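Local coordinates for protein ArsR family transcriptional regulator (Staphylococcus aureus, PDB 6CDB) that probably represses transcription as a zinc-responsive, DNA-binding homodimer of the ArsR winged helix-turn-helix family, at residues A[29-34]-A[61-66]. The protein carries 1 engineered substitution. Residues are numbered along the deposited sequence; the frame is centred on the assembly and turned at random.
Engineered in segment 61-66: Leu66 (natural residue Val).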
ATOM      1  N   ILE A  29       9.561  -0.295   4.373  1.00 28.15           N
ATOM      2  CA  ILE A  29       8.961  -1.610   4.169  1.00 28.63           C
ATOM      3  C   ILE A  29       9.680  -2.665   5.010  1.00 28.13           C
ATOM      4  O   ILE A  29       9.049  -3.577   5.558  1.00 25.16           O
ATOM      5  CB  ILE A  29       8.965  -1.961   2.671  1.00 29.38           C
ATOM      6  CG1 ILE A  29       7.922  -1.105   1.931  1.00 29.64           C
ATOM      7  CG2 ILE A  29       8.698  -3.450   2.454  1.00 27.42           C
ATOM      8  CD1 ILE A  29       6.513  -1.188   2.554  1.00 32.39           C
ATOM      9  N   ARG A  30      11.006  -2.556   5.140  1.00 26.87           N
ATOM     10  CA  ARG A  30      11.729  -3.536   5.950  1.00 29.16           C
ATOM     11  C   ARG A  30      11.354  -3.415   7.422  1.00 27.38           C
ATOM     12  O   ARG A  30      11.171  -4.429   8.122  1.00 28.12           O
ATOM     13  CB  ARG A  30      13.241  -3.368   5.762  1.00 28.91           C
ATOM     14  CG  ARG A  30      13.762  -3.889   4.430  1.00 30.89           C
ATOM     15  CD  ARG A  30      15.186  -4.397   4.606  1.00 39.48           C
ATOM     16  NE  ARG A  30      16.097  -3.303   4.898  1.00 39.00           N
ATOM     17  CZ  ARG A  30      17.198  -3.395   5.644  1.00 35.15           C
ATOM     18  NH1 ARG A  30      17.559  -4.548   6.217  1.00 37.45           N
ATOM     19  NH2 ARG A  30      17.937  -2.314   5.822  1.00 35.06           N
ATOM     20  N   ILE A  31      11.239  -2.184   7.910  1.00 26.43           N
ATOM     21  CA  ILE A  31      10.783  -1.968   9.279  1.00 26.28           C
ATOM     22  C   ILE A  31       9.381  -2.545   9.465  1.00 27.44           C
ATOM     23  O   ILE A  31       9.102  -3.248  10.448  1.00 27.34           O
ATOM     24  CB  ILE A  31      10.823  -0.468   9.618  1.00 27.93           C
ATOM     25  CG1 ILE A  31      12.269   0.054   9.592  1.00 29.71           C
ATOM     26  CG2 ILE A  31      10.129  -0.198  10.957  1.00 27.08           C
ATOM     27  CD1 ILE A  31      12.371   1.559   9.741  1.00 26.44           C
ATOM     28  N   MET A  32       8.474  -2.252   8.521  1.00 28.17           N
ATOM     29  CA  MET A  32       7.091  -2.704   8.664  1.00 28.01           C
ATOM     30  C   MET A  32       6.995  -4.220   8.620  1.00 25.95           C
ATOM     31  O   MET A  32       6.193  -4.814   9.345  1.00 27.15           O
ATOM     32  CB  MET A  32       6.213  -2.105   7.570  1.00 25.47           C
ATOM     33  CG  MET A  32       6.055  -0.590   7.616  1.00 29.33           C
ATOM     34  SD  MET A  32       4.978  -0.001   8.920  1.00 33.67           S
ATOM     35  CE  MET A  32       3.387  -0.354   8.154  1.00 31.21           C
ATOM     36  N   GLU A  33       7.771  -4.866   7.751  1.00 25.79           N
ATOM     37  CA  GLU A  33       7.736  -6.322   7.701  1.00 31.21           C
ATOM     38  C   GLU A  33       8.266  -6.921   9.006  1.00 31.92           C
ATOM     39  O   GLU A  33       7.675  -7.871   9.548  1.00 31.61           O
ATOM     40  CB  GLU A  33       8.523  -6.808   6.483  1.00 29.70           C
ATOM     41  CG  GLU A  33       8.302  -8.270   6.113  1.00 30.57           C
ATOM     42  CD  GLU A  33       9.234  -9.208   6.850  1.00 39.43           C
ATOM     43  OE1 GLU A  33      10.326  -8.753   7.249  1.00 36.92           O
ATOM     44  OE2 GLU A  33       8.871 -10.386   7.039  1.00 41.59           O
ATOM     45  N   LEU A  34       9.350  -6.349   9.551  1.00 27.83           N
ATOM     46  CA  LEU A  34       9.845  -6.806  10.852  1.00 31.02           C
ATOM     47  C   LEU A  34       8.748  -6.724  11.913  1.00 31.19           C
ATOM     48  O   LEU A  34       8.525  -7.674  12.681  1.00 28.51           O
ATOM     49  CB  LEU A  34      11.072  -5.975  11.263  1.00 29.80           C
ATOM     50  CG  LEU A  34      11.925  -6.372  12.475  1.00 36.29           C
ATOM     51  CD1 LEU A  34      13.335  -5.785  12.350  1.00 32.15           C
ATOM     52  CD2 LEU A  34      11.288  -5.926  13.790  1.00 35.99           C
ATOM     53  N   LYS A  61       8.732   7.825  13.564  1.00 38.36           N
ATOM     54  CA  LYS A  61       7.928   9.024  13.792  1.00 38.27           C
ATOM     55  C   LYS A  61       7.016   9.269  12.608  1.00 34.82           C
ATOM     56  O   LYS A  61       5.824   9.555  12.780  1.00 39.13           O
ATOM     57  CB  LYS A  61       8.792  10.258  14.033  1.00 42.24           C
ATOM     58  CG  LYS A  61       9.874  10.091  15.067  1.00 47.37           C
ATOM     59  CD  LYS A  61       9.329  10.102  16.477  1.00 51.75           C
ATOM     60  CE  LYS A  61      10.406   9.621  17.447  1.00 48.15           C
ATOM     61  NZ  LYS A  61      11.625  10.510  17.360  1.00 50.78           N
ATOM     62  N   LEU A  62       7.553   9.136  11.390  1.00 32.93           N
ATOM     63  CA  LEU A  62       6.700   9.347  10.220  1.00 36.78           C
ATOM     64  C   LEU A  62       5.580   8.308  10.158  1.00 37.21           C
ATOM     65  O   LEU A  62       4.411   8.656   9.967  1.00 35.22           O
ATOM     66  CB  LEU A  62       7.523   9.326   8.934  1.00 36.46           C
ATOM     67  CG  LEU A  62       6.667   9.272   7.659  1.00 40.64           C
ATOM     68  CD1 LEU A  62       5.615  10.410   7.580  1.00 45.24           C
ATOM     69  CD2 LEU A  62       7.550   9.296   6.429  1.00 44.91           C
ATOM     70  N   LEU A  63       5.922   7.026  10.327  1.00 31.76           N
ATOM     71  CA  LEU A  63       4.915   5.970  10.247  1.00 31.40           C
ATOM     72  C   LEU A  63       3.862   6.121  11.337  1.00 32.74           C
ATOM     73  O   LEU A  63       2.677   5.827  11.115  1.00 34.27           O
ATOM     74  CB  LEU A  63       5.587   4.593  10.330  1.00 30.93           C
ATOM     75  CG  LEU A  63       6.524   4.242   9.169  1.00 29.54           C
ATOM     76  CD1 LEU A  63       7.313   2.961   9.453  1.00 26.31           C
ATOM     77  CD2 LEU A  63       5.741   4.127   7.847  1.00 27.94           C
ATOM     78  N   LYS A  64       4.265   6.599  12.516  1.00 31.18           N
ATOM     79  CA  LYS A  64       3.305   6.792  13.600  1.00 34.12           C
ATOM     80  C   LYS A  64       2.352   7.946  13.290  1.00 36.25           C
ATOM     81  O   LYS A  64       1.142   7.841  13.536  1.00 33.49           O
ATOM     82  CB  LYS A  64       4.035   7.034  14.924  1.00 34.29           C
ATOM     83  CG  LYS A  64       3.107   7.031  16.138  1.00 39.83           C
ATOM     84  CD  LYS A  64       3.735   7.698  17.361  1.00 44.41           C
ATOM     85  CE  LYS A  64       4.775   6.816  18.008  1.00 47.89           C
ATOM     86  NZ  LYS A  64       5.398   7.450  19.214  1.00 54.24           N
ATOM     87  N   SER A  65       2.872   9.045  12.732  1.00 35.08           N
ATOM     88  CA  SER A  65       1.999  10.173  12.415  1.00 39.75           C
ATOM     89  C   SER A  65       0.893   9.781  11.440  1.00 38.41           C
ATOM     90  O   SER A  65      -0.169  10.412  11.422  1.00 39.82           O
ATOM     91  CB  SER A  65       2.812  11.327  11.837  1.00 36.08           C
ATOM     92  OG  SER A  65       3.161  11.055  10.495  1.00 40.54           O
ATOM     93  N   LEU A  66       1.122   8.754  10.621  1.00 35.65           N
ATOM     94  CA  LEU A  66       0.128   8.264   9.680  1.00 36.02           C
ATOM     95  C   LEU A  66      -0.647   7.073  10.221  1.00 35.68           C
ATOM     96  O   LEU A  66      -1.371   6.424   9.460  1.00 30.63           O
ATOM     97  CB  LEU A  66       0.789   7.897   8.352  1.00 35.22           C
ATOM     98  CG  LEU A  66       1.395   9.084   7.605  1.00 39.21           C
ATOM     99  CD1 LEU A  66       2.129   8.588   6.390  1.00 41.20           C
ATOM    100  CD2 LEU A  66       0.323  10.072   7.208  1.00 38.46           C
TER
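Met32 and Leu63 meet across two helices, 26-37 and the last turn of 53-65; segments 29-34 and 61-66 come nearest at Met32 CA and Leu63 CA, 9.1 Å apart, so side chains alone bridge the gap. Leu63 carries one half of the contact: it is directed toward 29-34 from its CB, chi1 (-65°) sets CG anti to the carbonyl carbon, and chi2 (171°) extends CD1 onward. That methyl lies 3.8 Å from Met32 SD and 4.2 Å from Met32 CG, in van der Waals contact with the sulfur, the CG distance being longer. Met32 starts less directly, but the bend at chi2 (-74°) swings SD toward Leu63 CD1. Ile31 adds only a marginal touch, its CG2 standing 4.5 Å from Leu63 CD1. Leu68 packs on both Met32 and Leu63, while Val87 and Leu91 of helix 85-99 also touch Met32. With no hydrogen bond across it and just 107 Å² buried, the contact joins two helices of the winged helix-turn-helix domain purely by apolar packing, without directional bonds to fix their spacing.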